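Local coordinates for DltD domain-containing protein (PDB 7D78) that probably acts as an alpha/beta-hydrolase-fold thioesterase that releases a polyketide chain by cyclising it to a medium-ring lactone, at residues D102-A107 against A243-K248; E73-Q76 against N81-I84; E274-F279 against F288-G293; G217-V222 against F230-A235. All blocks are in the same frame, centred on the assembly; numbering follows the deposited sequence. Where two conformers were deposited one is given.

Contact 1: residues D102-A107 against A243-K248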
loop_
_atom_site.group_PDB
_atom_site.type_symbol
_atom_site.label_atom_id
_atom_site.label_comp_id
_atom_site.label_asym_id
_atom_site.label_seq_id
_atom_site.Cartn_x
_atom_site.Cartn_y
_atom_site.Cartn_z
ATOM N N ASP A 102 2.358 7.819 5.020
ATOM C CA ASP A 102 2.139 6.586 4.273
ATOM C C ASP A 102 2.400 5.460 5.259
ATOM O O ASP A 102 3.567 5.139 5.535
ATOM C CB ASP A 102 3.071 6.491 3.061
ATOM C CG ASP A 102 2.800 5.275 2.199
ATOM O OD1 ASP A 102 2.052 4.376 2.625
ATOM O OD2 ASP A 102 3.339 5.229 1.070
ATOM N N PRO A 103 1.361 4.852 5.831
ATOM C CA PRO A 103 1.596 3.846 6.879
ATOM C C PRO A 103 2.386 2.659 6.379
ATOM O O PRO A 103 3.181 2.093 7.140
ATOM C CB PRO A 103 0.177 3.445 7.302
ATOM C CG PRO A 103 -0.661 3.746 6.068
ATOM C CD PRO A 103 -0.064 4.993 5.498
ATOM N N LEU A 104 2.209 2.270 5.111
ATOM C CA LEU A 104 2.978 1.138 4.595
ATOM C C LEU A 104 4.452 1.494 4.414
ATOM O O LEU A 104 5.319 0.634 4.594
ATOM C CB LEU A 104 2.368 0.642 3.276
ATOM C CG LEU A 104 0.946 0.063 3.390
ATOM C CD1 LEU A 104 0.431 -0.365 2.020
ATOM C CD2 LEU A 104 0.897 -1.113 4.367
ATOM N N GLN A 105 4.763 2.749 4.067
ATOM C CA GLN A 105 6.166 3.153 4.026
ATOM C C GLN A 105 6.759 3.205 5.426
ATOM O O GLN A 105 7.919 2.827 5.628
ATOM C CB GLN A 105 6.335 4.513 3.344
ATOM C CG GLN A 105 7.816 4.825 3.109
ATOM C CD GLN A 105 8.515 3.707 2.328
ATOM O OE1 GLN A 105 8.146 3.418 1.190
ATOM N NE2 GLN A 105 9.520 3.070 2.942
ATOM N N GLN A 106 5.983 3.685 6.402
ATOM C CA GLN A 106 6.446 3.665 7.788
ATOM C C GLN A 106 6.711 2.240 8.253
ATOM O O GLN A 106 7.680 1.988 8.981
ATOM C CB GLN A 106 5.416 4.337 8.703
ATOM C CG GLN A 106 5.394 5.850 8.592
ATOM C CD GLN A 106 4.496 6.494 9.635
ATOM O OE1 GLN A 106 4.154 5.875 10.639
ATOM N NE2 GLN A 106 4.118 7.743 9.405
ATOM N N ALA A 107 5.866 1.290 7.833
ATOM C CA ALA A 107 6.084 -0.115 8.183
ATOM C C ALA A 107 7.397 -0.637 7.607
ATOM O O ALA A 107 8.167 -1.320 8.299
ATOM C CB ALA A 107 4.909 -0.970 7.701
ATOM N N ALA A 243 -6.550 5.264 1.977
ATOM C CA ALA A 243 -7.583 4.558 1.223
ATOM C C ALA A 243 -7.121 3.159 0.843
ATOM O O ALA A 243 -7.919 2.217 0.839
ATOM C CB ALA A 243 -7.958 5.348 -0.032
ATOM N N TRP A 244 -5.837 3.028 0.493
ATOM C CA TRP A 244 -5.263 1.753 0.079
ATOM C C TRP A 244 -5.082 0.802 1.257
ATOM O O TRP A 244 -5.244 -0.413 1.102
ATOM C CB TRP A 244 -3.895 1.977 -0.567
ATOM C CG TRP A 244 -3.789 2.810 -1.843
ATOM C CD1 TRP A 244 -2.748 3.638 -2.177
ATOM C CD2 TRP A 244 -4.702 2.856 -2.951
ATOM N NE1 TRP A 244 -2.958 4.192 -3.412
ATOM C CE2 TRP A 244 -4.146 3.731 -3.911
ATOM C CE3 TRP A 244 -5.926 2.242 -3.231
ATOM C CZ2 TRP A 244 -4.781 4.015 -5.121
ATOM C CZ3 TRP A 244 -6.550 2.516 -4.428
ATOM C CH2 TRP A 244 -5.980 3.404 -5.360
ATOM N N TRP A 245 -4.748 1.342 2.428
ATOM C CA TRP A 245 -4.337 0.545 3.575
ATOM C C TRP A 245 -5.492 -0.294 4.095
ATOM O O TRP A 245 -6.586 0.223 4.346
ATOM C CB TRP A 245 -3.841 1.471 4.682
ATOM C CG TRP A 245 -2.968 0.856 5.733
ATOM C CD1 TRP A 245 -2.180 -0.260 5.619
ATOM C CD2 TRP A 245 -2.763 1.359 7.060
ATOM N NE1 TRP A 245 -1.492 -0.476 6.802
ATOM C CE2 TRP A 245 -1.840 0.500 7.699
ATOM C CE3 TRP A 245 -3.269 2.462 7.769
ATOM C CZ2 TRP A 245 -1.409 0.712 9.010
ATOM C CZ3 TRP A 245 -2.839 2.672 9.064
ATOM C CH2 TRP A 245 -1.909 1.803 9.671
ATOM N N GLN A 246 -5.244 -1.589 4.277
ATOM C CA GLN A 246 -6.215 -2.509 4.866
ATOM C C GLN A 246 -5.585 -3.171 6.088
ATOM O O GLN A 246 -5.255 -4.362 6.058
ATOM C CB GLN A 246 -6.659 -3.549 3.839
ATOM C CG GLN A 246 -7.099 -2.923 2.505
ATOM C CD GLN A 246 -8.351 -2.115 2.666
ATOM O OE1 GLN A 246 -9.247 -2.505 3.416
ATOM N NE2 GLN A 246 -8.424 -0.969 1.982
ATOM N N PRO A 247 -5.398 -2.419 7.180
ATOM C CA PRO A 247 -4.596 -2.947 8.298
ATOM C C PRO A 247 -5.232 -4.126 9.007
ATOM O O PRO A 247 -4.501 -4.990 9.512
ATOM C CB PRO A 247 -4.459 -1.740 9.236
ATOM C CG PRO A 247 -5.625 -0.864 8.901
ATOM C CD PRO A 247 -5.865 -1.045 7.426
ATOM N N LYS A 248 -6.567 -4.185 9.082
ATOM C CA LYS A 248 -7.205 -5.361 9.666
ATOM C C LYS A 248 -6.780 -6.627 8.943
ATOM O O LYS A 248 -6.611 -7.676 9.577
ATOM C CB LYS A 248 -8.729 -5.216 9.647
ATOM C CG LYS A 248 -9.236 -4.062 10.495
ATOM C CD LYS A 248 -10.757 -3.915 10.408
ATOM C CE LYS A 248 -11.252 -2.740 11.244
ATOM N NZ LYS A 248 -12.705 -2.475 11.031
#

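Contact 2: residues E73-Q76 against N81-I84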
loop_
_atom_site.group_PDB
_atom_site.type_symbol
_atom_site.label_atom_id
_atom_site.label_comp_id
_atom_site.label_asym_id
_atom_site.label_seq_id
_atom_site.Cartn_x
_atom_site.Cartn_y
_atom_site.Cartn_z
ATOM N N GLU A 73 12.030 6.946 29.345
ATOM C CA GLU A 73 12.853 7.035 30.551
ATOM C C GLU A 73 12.561 5.880 31.504
ATOM O O GLU A 73 13.485 5.304 32.092
ATOM C CB GLU A 73 12.613 8.375 31.249
ATOM C CG GLU A 73 13.018 9.579 30.415
ATOM C CD GLU A 73 12.669 10.900 31.086
ATOM O OE1 GLU A 73 12.324 10.889 32.287
ATOM O OE2 GLU A 73 12.741 11.948 30.412
ATOM N N THR A 74 11.282 5.530 31.670
ATOM C CA THR A 74 10.926 4.388 32.510
ATOM C C THR A 74 11.464 3.095 31.920
ATOM O O THR A 74 12.044 2.268 32.636
ATOM C CB THR A 74 9.408 4.304 32.687
ATOM O OG1 THR A 74 8.940 5.478 33.358
ATOM C CG2 THR A 74 9.021 3.074 33.513
ATOM N N PHE A 75 11.275 2.899 30.612
ATOM C CA PHE A 75 11.821 1.714 29.957
ATOM C C PHE A 75 13.326 1.628 30.176
ATOM O O PHE A 75 13.858 0.573 30.540
ATOM C CB PHE A 75 11.504 1.742 28.460
ATOM C CG PHE A 75 10.074 1.410 28.117
ATOM C CD1 PHE A 75 9.247 0.763 29.024
ATOM C CD2 PHE A 75 9.561 1.732 26.861
ATOM C CE1 PHE A 75 7.933 0.449 28.694
ATOM C CE2 PHE A 75 8.244 1.427 26.523
ATOM C CZ PHE A 75 7.427 0.788 27.435
ATOM N N GLN A 76 14.026 2.747 29.982
ATOM C CA GLN A 76 15.472 2.763 30.169
ATOM C C GLN A 76 15.861 2.407 31.600
ATOM O O GLN A 76 16.830 1.673 31.823
ATOM C CB GLN A 76 16.016 4.136 29.803
ATOM C CG GLN A 76 17.498 4.273 29.972
ATOM C CD GLN A 76 17.947 5.703 29.783
ATOM O OE1 GLN A 76 17.324 6.633 30.288
ATOM N NE2 GLN A 76 19.023 5.887 29.042
ATOM N N ASN A 81 16.981 -0.588 26.360
ATOM C CA ASN A 81 17.279 0.400 25.324
ATOM C C ASN A 81 15.963 0.821 24.690
ATOM O O ASN A 81 15.129 -0.027 24.374
ATOM C CB ASN A 81 18.187 -0.165 24.229
ATOM C CG ASN A 81 19.555 -0.585 24.721
ATOM O OD1 ASN A 81 20.440 0.245 24.968
ATOM N ND2 ASN A 81 19.764 -1.889 24.783
ATOM N N THR A 82 15.768 2.126 24.513
ATOM C CA THR A 82 14.535 2.629 23.922
ATOM C C THR A 82 14.862 3.647 22.838
ATOM O O THR A 82 15.651 4.568 23.062
ATOM C CB THR A 82 13.615 3.253 24.985
ATOM O OG1 THR A 82 13.377 2.301 26.029
ATOM C CG2 THR A 82 12.282 3.615 24.362
ATOM N N TYR A 83 14.257 3.473 21.664
ATOM C CA TYR A 83 14.408 4.390 20.536
ATOM C C TYR A 83 13.045 4.982 20.212
ATOM O O TYR A 83 12.126 4.248 19.839
ATOM C CB TYR A 83 14.970 3.654 19.315
ATOM C CG TYR A 83 15.316 4.523 18.111
ATOM C CD1 TYR A 83 16.167 5.606 18.242
ATOM C CD2 TYR A 83 14.828 4.220 16.834
ATOM C CE1 TYR A 83 16.518 6.388 17.151
ATOM C CE2 TYR A 83 15.181 4.991 15.723
ATOM C CZ TYR A 83 16.026 6.083 15.893
ATOM O OH TYR A 83 16.395 6.878 14.818
ATOM N N ILE A 84 12.896 6.292 20.403
ATOM C CA ILE A 84 11.750 7.038 19.889
ATOM C C ILE A 84 12.226 7.818 18.676
ATOM O O ILE A 84 13.287 8.453 18.721
ATOM C CB ILE A 84 11.157 7.993 20.943
ATOM C CG1 ILE A 84 11.318 7.459 22.364
ATOM C CG2 ILE A 84 9.684 8.268 20.657
ATOM C CD1 ILE A 84 10.869 8.472 23.392
#

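Contact 3: residues E274-F279 against F288-G293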
loop_
_atom_site.group_PDB
_atom_site.type_symbol
_atom_site.label_atom_id
_atom_site.label_comp_id
_atom_site.label_asym_id
_atom_site.label_seq_id
_atom_site.Cartn_x
_atom_site.Cartn_y
_atom_site.Cartn_z
ATOM N N GLU A 274 -13.671 -1.985 17.952
ATOM C CA GLU A 274 -12.831 -2.275 16.792
ATOM C C GLU A 274 -11.473 -2.811 17.225
ATOM O O GLU A 274 -10.935 -3.746 16.613
ATOM C CB GLU A 274 -12.651 -1.017 15.935
ATOM C CG GLU A 274 -12.370 -1.297 14.475
ATOM C CD GLU A 274 -12.485 -0.049 13.599
ATOM O OE1 GLU A 274 -12.199 1.058 14.093
ATOM O OE2 GLU A 274 -12.866 -0.181 12.418
ATOM N N GLN A 275 -10.899 -2.214 18.272
ATOM C CA GLN A 275 -9.642 -2.710 18.819
ATOM C C GLN A 275 -9.811 -4.123 19.362
ATOM O O GLN A 275 -9.002 -5.009 19.076
ATOM C CB GLN A 275 -9.137 -1.760 19.909
ATOM C CG GLN A 275 -9.038 -0.287 19.478
ATOM C CD GLN A 275 -8.495 0.609 20.569
ATOM O OE1 GLN A 275 -7.630 0.200 21.347
ATOM N NE2 GLN A 275 -9.001 1.838 20.636
ATOM N N LYS A 276 -10.881 -4.354 20.127
ATOM C CA LYS A 276 -11.130 -5.680 20.686
ATOM C C LYS A 276 -11.348 -6.722 19.592
ATOM O O LYS A 276 -10.887 -7.868 19.709
ATOM C CB LYS A 276 -12.343 -5.623 21.610
ATOM C CG LYS A 276 -12.075 -4.946 22.934
ATOM C CD LYS A 276 -13.365 -4.461 23.584
ATOM C CE LYS A 276 -13.110 -3.983 25.007
ATOM N NZ LYS A 276 -14.276 -3.250 25.595
ATOM N N ALA A 277 -12.065 -6.353 18.531
ATOM C CA ALA A 277 -12.320 -7.306 17.455
ATOM C C ALA A 277 -11.017 -7.788 16.830
ATOM O O ALA A 277 -10.856 -8.983 16.553
ATOM C CB ALA A 277 -13.230 -6.672 16.402
ATOM N N ALA A 278 -10.066 -6.875 16.606
ATOM C CA ALA A 278 -8.774 -7.293 16.078
ATOM C C ALA A 278 -8.035 -8.165 17.082
ATOM O O ALA A 278 -7.474 -9.204 16.713
ATOM C CB ALA A 278 -7.928 -6.072 15.698
ATOM N N PHE A 279 -8.040 -7.768 18.360
ATOM C CA PHE A 279 -7.322 -8.533 19.377
ATOM C C PHE A 279 -7.841 -9.962 19.471
ATOM O O PHE A 279 -7.055 -10.906 19.642
ATOM C CB PHE A 279 -7.428 -7.857 20.744
ATOM C CG PHE A 279 -6.663 -8.577 21.822
ATOM C CD1 PHE A 279 -5.309 -8.361 21.985
ATOM C CD2 PHE A 279 -7.292 -9.510 22.638
ATOM C CE1 PHE A 279 -4.593 -9.036 22.963
ATOM C CE2 PHE A 279 -6.582 -10.197 23.613
ATOM C CZ PHE A 279 -5.233 -9.959 23.777
ATOM N N PHE A 288 -4.480 -8.537 26.830
ATOM C CA PHE A 288 -5.317 -7.362 26.655
ATOM C C PHE A 288 -5.405 -6.575 27.959
ATOM O O PHE A 288 -5.594 -7.158 29.033
ATOM C CB PHE A 288 -6.717 -7.771 26.189
ATOM C CG PHE A 288 -7.630 -6.612 25.949
ATOM C CD1 PHE A 288 -7.557 -5.895 24.770
ATOM C CD2 PHE A 288 -8.551 -6.233 26.909
ATOM C CE1 PHE A 288 -8.397 -4.818 24.546
ATOM C CE2 PHE A 288 -9.392 -5.161 26.698
ATOM C CZ PHE A 288 -9.318 -4.452 25.514
ATOM N N LEU A 289 -5.258 -5.252 27.862
ATOM C CA LEU A 289 -5.385 -4.352 29.006
ATOM C C LEU A 289 -6.352 -3.234 28.659
ATOM O O LEU A 289 -6.121 -2.494 27.698
ATOM C CB LEU A 289 -4.037 -3.743 29.397
ATOM C CG LEU A 289 -3.178 -4.451 30.427
ATOM C CD1 LEU A 289 -2.234 -3.418 30.997
ATOM C CD2 LEU A 289 -4.044 -5.058 31.509
ATOM N N GLU A 290 -7.420 -3.096 29.441
ATOM C CA GLU A 290 -8.341 -1.975 29.295
ATOM C C GLU A 290 -7.989 -0.911 30.322
ATOM O O GLU A 290 -7.900 -1.212 31.517
ATOM C CB GLU A 290 -9.793 -2.417 29.472
ATOM C CG GLU A 290 -10.797 -1.270 29.417
ATOM C CD GLU A 290 -12.237 -1.764 29.344
ATOM O OE1 GLU A 290 -12.527 -2.826 29.929
ATOM O OE2 GLU A 290 -13.073 -1.106 28.691
ATOM N N ALA A 291 -7.780 0.322 29.859
ATOM C CA ALA A 291 -7.460 1.444 30.742
ATOM C C ALA A 291 -8.765 2.153 31.092
ATOM O O ALA A 291 -9.271 2.965 30.313
ATOM C CB ALA A 291 -6.457 2.390 30.088
ATOM N N LYS A 292 -9.310 1.847 32.273
ATOM C CA LYS A 292 -10.630 2.343 32.653
ATOM C C LYS A 292 -10.651 3.861 32.704
ATOM O O LYS A 292 -9.696 4.498 33.159
ATOM C CB LYS A 292 -11.045 1.778 34.014
ATOM C CG LYS A 292 -11.427 0.319 33.967
ATOM C CD LYS A 292 -12.844 0.115 33.464
ATOM C CE LYS A 292 -12.952 -1.171 32.663
ATOM N NZ LYS A 292 -14.361 -1.504 32.305
ATOM N N GLY A 293 -11.752 4.441 32.227
ATOM C CA GLY A 293 -11.928 5.880 32.238
ATOM C C GLY A 293 -10.983 6.671 31.359
ATOM O O GLY A 293 -11.008 7.906 31.411
#

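Contact 4: residues G217-V222 against F230-A235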
loop_
_atom_site.group_PDB
_atom_site.type_symbol
_atom_site.label_atom_id
_atom_site.label_comp_id
_atom_site.label_asym_id
_atom_site.label_seq_id
_atom_site.Cartn_x
_atom_site.Cartn_y
_atom_site.Cartn_z
ATOM N N GLY A 217 -7.652 20.105 19.670
ATOM C CA GLY A 217 -7.008 20.808 20.770
ATOM C C GLY A 217 -5.620 20.278 21.068
ATOM O O GLY A 217 -4.690 21.045 21.321
ATOM N N PHE A 218 -5.461 18.956 21.028
ATOM C CA PHE A 218 -4.166 18.342 21.290
ATOM C C PHE A 218 -3.129 18.769 20.257
ATOM O O PHE A 218 -1.991 19.105 20.603
ATOM C CB PHE A 218 -4.341 16.828 21.299
ATOM C CG PHE A 218 -3.084 16.066 21.533
ATOM C CD1 PHE A 218 -2.502 16.029 22.790
ATOM C CD2 PHE A 218 -2.510 15.340 20.508
ATOM C CE1 PHE A 218 -1.353 15.305 23.019
ATOM C CE2 PHE A 218 -1.378 14.601 20.730
ATOM C CZ PHE A 218 -0.785 14.589 21.991
ATOM N N MET A 219 -3.506 18.758 18.974
ATOM C CA MET A 219 -2.562 19.137 17.924
ATOM C C MET A 219 -2.252 20.628 17.968
ATOM O O MET A 219 -1.122 21.042 17.678
ATOM C CB MET A 219 -3.121 18.759 16.553
ATOM C CG MET A 219 -3.175 17.263 16.290
ATOM S SD MET A 219 -1.547 16.504 16.434
ATOM C CE MET A 219 -1.913 14.870 15.777
ATOM N N GLY A 220 -3.251 21.451 18.302
ATOM C CA GLY A 220 -3.074 22.890 18.376
ATOM C C GLY A 220 -2.472 23.379 19.667
ATOM O O GLY A 220 -2.042 24.535 19.742
ATOM N N ALA A 221 -2.424 22.520 20.682
ATOM C CA ALA A 221 -1.824 22.851 21.965
ATOM C C ALA A 221 -0.423 22.284 22.122
ATOM O O ALA A 221 0.114 22.308 23.231
ATOM C CB ALA A 221 -2.706 22.372 23.119
ATOM N N VAL A 222 0.186 21.781 21.042
ATOM C CA VAL A 222 1.634 21.590 21.013
ATOM C C VAL A 222 2.217 22.965 20.697
ATOM O O VAL A 222 3.230 23.097 19.998
ATOM C CB VAL A 222 2.074 20.504 20.009
ATOM C CG1 VAL A 222 3.511 20.054 20.292
ATOM C CG2 VAL A 222 1.141 19.308 20.085
ATOM N N PHE A 230 7.873 20.035 14.778
ATOM C CA PHE A 230 6.461 19.673 14.763
ATOM C C PHE A 230 5.688 20.633 13.860
ATOM O O PHE A 230 5.846 21.853 13.953
ATOM C CB PHE A 230 5.867 19.697 16.170
ATOM C CG PHE A 230 4.363 19.554 16.179
ATOM C CD1 PHE A 230 3.771 18.333 15.877
ATOM C CD2 PHE A 230 3.546 20.643 16.453
ATOM C CE1 PHE A 230 2.390 18.197 15.850
ATOM C CE2 PHE A 230 2.164 20.518 16.435
ATOM C CZ PHE A 230 1.584 19.288 16.135
ATOM N N ARG A 231 4.854 20.083 12.980
ATOM C CA ARG A 231 4.088 20.881 12.027
ATOM C C ARG A 231 2.651 20.379 12.058
ATOM O O ARG A 231 2.405 19.195 11.813
ATOM C CB ARG A 231 4.689 20.782 10.615
ATOM C CG ARG A 231 6.172 21.193 10.550
ATOM C CD ARG A 231 6.754 21.115 9.135
ATOM N NE ARG A 231 6.860 19.731 8.663
ATOM C CZ ARG A 231 7.927 18.950 8.825
ATOM N NH1 ARG A 231 9.010 19.404 9.456
ATOM N NH2 ARG A 231 7.907 17.699 8.367
ATOM N N ASN A 232 1.707 21.262 12.381
ATOM C CA ASN A 232 0.312 20.841 12.547
ATOM C C ASN A 232 -0.410 20.848 11.195
ATOM O O ASN A 232 -1.420 21.518 10.978
ATOM C CB ASN A 232 -0.392 21.723 13.573
ATOM C CG ASN A 232 -1.795 21.241 13.892
ATOM O OD1 ASN A 232 -2.117 20.067 13.724
ATOM N ND2 ASN A 232 -2.639 22.153 14.363
ATOM N N LYS A 233 0.145 20.071 10.268
ATOM C CA LYS A 233 -0.406 19.976 8.924
ATOM C C LYS A 233 -0.003 18.634 8.341
ATOM O O LYS A 233 1.034 18.083 8.713
ATOM C CB LYS A 233 0.093 21.115 8.019
ATOM C CG LYS A 233 1.626 21.178 7.875
ATOM C CD LYS A 233 2.081 22.302 6.921
ATOM C CE LYS A 233 3.610 22.288 6.738
ATOM N NZ LYS A 233 4.101 23.325 5.771
ATOM N N ILE A 234 -0.843 18.103 7.438
ATOM C CA ILE A 234 -0.494 16.916 6.665
ATOM C C ILE A 234 -0.743 17.196 5.191
ATOM O O ILE A 234 -1.547 18.056 4.822
ATOM C CB ILE A 234 -1.290 15.660 7.098
ATOM C CG1 ILE A 234 -2.809 15.917 6.960
ATOM C CG2 ILE A 234 -0.904 15.240 8.512
ATOM C CD1 ILE A 234 -3.673 14.661 7.069
ATOM N N ALA A 235 -0.050 16.442 4.342
ATOM C CA ALA A 235 -0.397 16.418 2.928
ATOM C C ALA A 235 -1.737 15.716 2.741
ATOM O O ALA A 235 -1.958 14.631 3.290
ATOM C CB ALA A 235 0.684 15.696 2.123
#

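Contact 1: residues D102-A107 against A243-K248
P103 and L104, in the first turn of a helix, close over the indole of W245 from the segment A243-K248. Before them D102 holds the N-cap position. Its OD1 accepts weak bonds from the backbone N of L104 and of Q105, where the turn carrying the contact residues starts. P103 lies over one face of the indole. P103 CB stands 3.3 Å from the centroid of the W245 six-membered ring, almost on the ring normal, a CH-pi contact. P103 CG reaches W245 CD2, an atom shared by the two rings, at 3.3 Å. L104 meets the pyrrole part obliquely, with L104 CD2 3.4 Å from W245 CD1. W245 presents its indole with CG anti to the backbone N (chi1 -160°), just after helix 238-244 ends. P247 CB lies over the opposite face of the W245 indole, 3.8 Å above the plane, so the ring sits between two prolines. With a serine replacing W245, P103 and P247 would probably face a gap and L104 CD2 would lose its indole partner. F135 and F162 also meet the indole. W244 NE1 bonds to E108 of the second subunit, and L104 packs on W244 of that subunit, so the contact borders the dimer interface. The arrangement is a buried proline-tryptophan CH-pi contact, joining the start of helix 103-118 to the turn between helices 238-244 and 247-251 in an alpha/beta hydrolase.

Contact 2: residues E73-Q76 against N81-I84
F75 of the helix and T82 of the strand meet with their side chains crossing at about a right angle. The hydroxyl of T82 does most of the touching. T82 OG1 comes to 3.1 Å from F75 CB, and it lies at the edge of the phenyl ring, near the ring plane. The methyl group of T82 touches more lightly, T82 CG2 being 4.1 Å from F75 CD2. The phenyl ring therefore meets the threonine with its rim and not with its face. The torsion of T82 sets this division: OG1 is anti to the carbonyl carbon (chi1 -55°), while CG2 is anti to the backbone N. The approach of OG1 to F75 is a packing contact. The hydroxyl has its hydrogen bond with the backbone O of F80, which satisfies this buried polar atom. Q76 adds a looser approach, Q76 N lying 4.0 Å from T82 OG1. Q76 NE2 bonds to the backbone O of A46. The two segments come from helix 68-77 and strand 81-86, the later parts of a beta-alpha-beta unit that starts with strand 51-57. Beyond T82, the F75 ring packs on I54 and M56 of strand 51-57 and on V309 and T313 of helix 305-319, while T82 touches M56 and bonds through its backbone to Y45 of strand 39-45.

Contact 3: residues E274-F279 against F288-G293
F279 turns one face of its ring to F288 and is overlapped by the CB of that residue. F288 CB lies 3.8 Å from the centroid of the F279 ring and 23° off its normal, a CH-pi contact displaced toward the rim. The closest side-chain atoms are F279 CE2 and F288 CB, 3.5 Å apart. Farther out, F288 directs its ring edge at the same phenyl. The centroids of the F279 and F288 rings are 5.4 Å apart and the planes meet at 55°, an inclined edge-to-face pair. With CG anti to the backbone N (chi1 -178°), F279 extends its ring from the helix to lie under F288 CB. K276, one helical turn before F279, supplies an aliphatic chain to the far end of the F288 ring. K276 CG is 3.8 Å from F288 CZ, and CE comes nearly as close. The extended lysine then carries its amino group past the phenyl to E290, where K276 NZ and E290 OE2 form a long salt bridge of 4.0 Å. E290 OE1 also pairs with K292 NZ at 3.3 Å. The two lysines, one of them at long range, would probably help to offset the charge of E290. K286 adds a cation-pi contact to F279. The segments 274-279 and 288-291 run nearly antiparallel, their axes 10.8 Å apart at closest approach. This is the helix-to-strand packing of a beta-alpha-beta crossover, here the one that adds strand 286-291 at the edge of the central sheet.

Contact 4: residues G217-V222 against F230-A235
F230 reaches from its loop to the last turn of helix 210-220 and the residues just after it, and its ring touches M219 and V222. CB leaves the backbone with CG anti to the backbone N (chi1 170°), which sends the ring toward the helix end. One long side of the ring lies by V222. F230 CD2 is 3.9 Å from both V222 CB and V222 CG1, and F230 CE2 is 3.6 Å from V222 CB. V222 CG1 lies over one face of the F230 ring, offset toward the rim, 4.2 Å from its centroid, a CH-pi contact, although V222 is poorly ordered. At the opposite face stands the backbone N of N232. At the tip, CE2 and CZ both meet the carbonyl O of M219, which lies at the ring edge, near its plane. F230 CZ also faces the sulfur, M219 SD, at 4.2 Å. The sulfur lies near the ring plane, so this is a Met-aromatic contact made at the edge. It joins the end of helix 210-220 to a loop that holds an inverse gamma turn centred on N232. Replacing F230 by an alanine is likely to leave V222 CG1 and the M219 sulfur without their aromatic partner. N232 touches M219 beside the ring, with N232 OD1 3.3 Å from M219 CB. The bent M219 side chain also comes within about 4 Å of a bound glycerol, probably from the crystallisation liquor. Beyond N232 the chain enters the short strand 234-235, where I234 bonds through its backbone to L191.

In the fold
Contacts 1 and 2 are buried, while contacts 3 and 4 lie at the surface. Contacts 2 and 3 both pack a helix on the same central sheet, each within a beta-alpha-beta unit, with centres about 24 Å apart. Their chemistry differs with depth: contact 2 is tight packing round one hydroxyl, whereas contact 3 adds a lysine-glutamate network to its aromatic pair. Contacts 1 and 4 join helix ends to turns or loops through an aromatic ring, a proline lying over it in contact 1 and a valine and a methionine meeting it in contact 4. Contacts 1 and 3 touch directly, through a salt bridge between K248 and E274.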